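Local coordinates for GGDEF and EAL domain-containing protein (Vibrio cholerae O1 str. 2010EL-1786, PDB 6PWJ), which joins a GGDEF domain to an EAL domain and probably takes part in cyclic di-GMP signalling, at residues A48-E53 with A133-G138. Sequence-based numbering, arbitrary orientation.
Sequences AILQAE and ANLSLG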
ATOM      1  N   ALA A  48      -0.994   6.444  15.241  1.00 25.85           N
ATOM      2  CA  ALA A  48      -1.770   6.972  16.351  1.00 38.89           C
ATOM      3  C   ALA A  48      -2.580   5.856  16.989  1.00 35.21           C
ATOM      4  O   ALA A  48      -3.070   4.958  16.297  1.00 29.54           O
ATOM      5  CB  ALA A  48      -2.705   8.100  15.893  1.00 39.68           C
ATOM      6  N   ILE A  49      -2.710   5.917  18.309  1.00 34.78           N
ATOM      7  CA  ILE A  49      -3.546   4.999  19.074  1.00 33.44           C
ATOM      8  C   ILE A  49      -4.610   5.824  19.779  1.00 31.69           C
ATOM      9  O   ILE A  49      -4.287   6.700  20.591  1.00 37.29           O
ATOM     10  CB  ILE A  49      -2.730   4.180  20.086  1.00 39.14           C
ATOM     11  CG1 ILE A  49      -1.924   3.095  19.370  1.00 52.52           C
ATOM     12  CG2 ILE A  49      -3.645   3.578  21.144  1.00 39.96           C
ATOM     13  CD1 ILE A  49      -1.235   2.127  20.307  1.00 58.33           C
ATOM     14  N   LEU A  50      -5.873   5.551  19.466  1.00 26.84           N
ATOM     15  CA  LEU A  50      -7.001   6.229  20.089  1.00 33.38           C
ATOM     16  C   LEU A  50      -7.606   5.316  21.147  1.00 32.82           C
ATOM     17  O   LEU A  50      -8.126   4.243  20.823  1.00 34.92           O
ATOM     18  CB  LEU A  50      -8.053   6.614  19.049  1.00 30.92           C
ATOM     19  CG  LEU A  50      -9.359   7.177  19.613  1.00 33.64           C
ATOM     20  CD1 LEU A  50      -9.087   8.406  20.466  1.00 32.38           C
ATOM     21  CD2 LEU A  50     -10.334   7.499  18.492  1.00 36.92           C
ATOM     22  N   GLN A  51      -7.531   5.738  22.405  1.00 32.62           N
ATOM     23  CA  GLN A  51      -8.148   5.019  23.516  1.00 33.07           C
ATOM     24  C   GLN A  51      -9.484   5.688  23.816  1.00 37.81           C
ATOM     25  O   GLN A  51      -9.540   6.704  24.515  1.00 44.88           O
ATOM     26  CB  GLN A  51      -7.236   5.009  24.739  1.00 39.08           C
ATOM     27  CG  GLN A  51      -6.059   4.052  24.629  1.00 42.39           C
ATOM     28  CD  GLN A  51      -5.314   3.898  25.940  1.00 42.21           C
ATOM     29  OE1 GLN A  51      -5.360   4.776  26.800  1.00 46.89           O
ATOM     30  NE2 GLN A  51      -4.629   2.773  26.102  1.00 39.84           N
ATOM     31  N   ALA A  52     -10.563   5.116  23.279  1.00 32.87           N
ATOM     32  CA  ALA A  52     -11.911   5.648  23.485  1.00 36.31           C
ATOM     33  C   ALA A  52     -12.407   5.197  24.855  1.00 36.06           C
ATOM     34  O   ALA A  52     -13.121   4.202  25.006  1.00 44.59           O
ATOM     35  CB  ALA A  52     -12.845   5.198  22.369  1.00 38.95           C
ATOM     36  N   GLU A  53     -12.010   5.954  25.881  1.00 40.90           N
ATOM     37  CA  GLU A  53     -12.440   5.641  27.239  1.00 42.33           C
ATOM     38  C   GLU A  53     -13.956   5.670  27.366  1.00 39.73           C
ATOM     39  O   GLU A  53     -14.530   4.883  28.128  1.00 36.37           O
ATOM     40  CB  GLU A  53     -11.801   6.616  28.229  1.00 51.96           C
ATOM     41  CG  GLU A  53     -10.282   6.539  28.291  1.00 72.60           C
ATOM     42  CD  GLU A  53      -9.785   5.337  29.073  1.00 80.08           C
ATOM     43  OE1 GLU A  53     -10.550   4.815  29.912  1.00 76.88           O
ATOM     44  OE2 GLU A  53      -8.630   4.915  28.849  1.00 75.73           O
ATOM     45  N   ALA A 133     -11.918   9.723  30.810  1.00105.39           N
ATOM     46  CA  ALA A 133     -13.194  10.406  30.636  1.00 98.08           C
ATOM     47  C   ALA A 133     -13.785  10.100  29.267  1.00 87.11           C
ATOM     48  O   ALA A 133     -14.696   9.279  29.143  1.00 88.52           O
ATOM     49  CB  ALA A 133     -13.025  11.906  30.819  1.00 94.68           C
ATOM     50  N   ASN A 134     -13.266  10.762  28.238  1.00 72.96           N
ATOM     51  CA  ASN A 134     -13.712  10.533  26.870  1.00 69.83           C
ATOM     52  C   ASN A 134     -12.689   9.800  26.017  1.00 67.52           C
ATOM     53  O   ASN A 134     -13.065   8.915  25.247  1.00 88.16           O
ATOM     54  CB  ASN A 134     -14.083  11.860  26.198  1.00 61.20           C
ATOM     55  CG  ASN A 134     -12.972  12.887  26.276  1.00 68.11           C
ATOM     56  OD1 ASN A 134     -11.803  12.544  26.446  1.00 83.85           O
ATOM     57  ND2 ASN A 134     -13.333  14.160  26.152  1.00 67.35           N
ATOM     58  N   LEU A 135     -11.404  10.123  26.132  1.00 43.90           N
ATOM     59  CA  LEU A 135     -10.418   9.491  25.264  1.00 43.62           C
ATOM     60  C   LEU A 135      -9.015   9.877  25.710  1.00 40.44           C
ATOM     61  O   LEU A 135      -8.818  10.809  26.493  1.00 42.65           O
ATOM     62  CB  LEU A 135     -10.641   9.887  23.803  1.00 47.31           C
ATOM     63  CG  LEU A 135     -10.367  11.359  23.485  1.00 44.08           C
ATOM     64  CD1 LEU A 135      -8.935  11.556  23.002  1.00 37.36           C
ATOM     65  CD2 LEU A 135     -11.366  11.901  22.474  1.00 48.47           C
ATOM     66  N   SER A 136      -8.040   9.132  25.192  1.00 40.12           N
ATOM     67  CA  SER A 136      -6.623   9.450  25.318  1.00 42.16           C
ATOM     68  C   SER A 136      -5.968   9.110  23.989  1.00 41.74           C
ATOM     69  O   SER A 136      -6.079   7.974  23.517  1.00 39.33           O
ATOM     70  CB  SER A 136      -5.969   8.671  26.464  1.00 41.30           C
ATOM     71  OG  SER A 136      -6.602   8.951  27.702  1.00 39.63           O
ATOM     72  N   LEU A 137      -5.303  10.089  23.378  1.00 46.38           N
ATOM     73  CA  LEU A 137      -4.774   9.952  22.026  1.00 31.33           C
ATOM     74  C   LEU A 137      -3.257  10.066  22.053  1.00 39.28           C
ATOM     75  O   LEU A 137      -2.712  11.064  22.537  1.00 33.19           O
ATOM     76  CB  LEU A 137      -5.373  11.009  21.096  1.00 31.30           C
ATOM     77  CG  LEU A 137      -4.886  10.989  19.646  1.00 32.12           C
ATOM     78  CD1 LEU A 137      -5.217   9.657  18.994  1.00 28.96           C
ATOM     79  CD2 LEU A 137      -5.495  12.140  18.860  1.00 30.79           C
ATOM     80  N   GLY A 138      -2.583   9.049  21.520  1.00 36.46           N
ATOM     81  CA  GLY A 138      -1.140   9.076  21.388  1.00 47.00           C
ATOM     82  C   GLY A 138      -0.702   9.054  19.937  1.00 42.16           C
ATOM     83  O   GLY A 138      -1.060   8.139  19.190  1.00 42.99           O
TER
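Leu50 lays its CD1 methyl against Leu135, 4.0 Å from Leu135 CB and equally close to Leu135 CD1, the two side chains crossing obliquely on one face of an antiparallel strand pair. The pair belongs to the five-stranded sheet of the GGDEF domain, in which strand 45-51 sits centrally between 96-102 and 136-142, in the 2-3-1-4-5 order of this fold. Ile49 with Gly138 and Gln51 with Ser136 are hydrogen-bonded pairs, each closed by two backbone bonds; between them lies the non-hydrogen-bonded pair Leu50 with Leu137. The bond from Gly138 N to Ile49 O (3.0 Å) is nearly straight at 174°, whereas that from Ser136 N to Gln51 O is more bent, at 148°, where the strands end. On the face of Leu50 and Leu137, helix 106-121 closes over the leucines through Ile116, Ile117 and Val120. Leu137 holds CG anti to its backbone N (chi1 179°), and its CD1 reaches back across the strand gap to Leu50 CB at 4.2 Å and Ala48 CB at 4.3 Å. The other face bears Ile49, Gln51 and Ser136; here helix 148-164 packs on Ile49 and Gln51 with Leu155 and Leu159. Gln51 runs out extended beyond CG: its NE2 is hydrogen-bonded to Glu96, which opens the adjoining strand 96-102 at what is probably the position of the GGDEF signature, while its OE1 passes Ser136 CB at 4.0 Å. Past the strands, Ala52 centres an inverse gamma turn and forms the N-cap of helix 53-61. Glu53, whose carboxylate makes a salt bridge with Lys56, sets its CB 4.0 Å from Asn134 O.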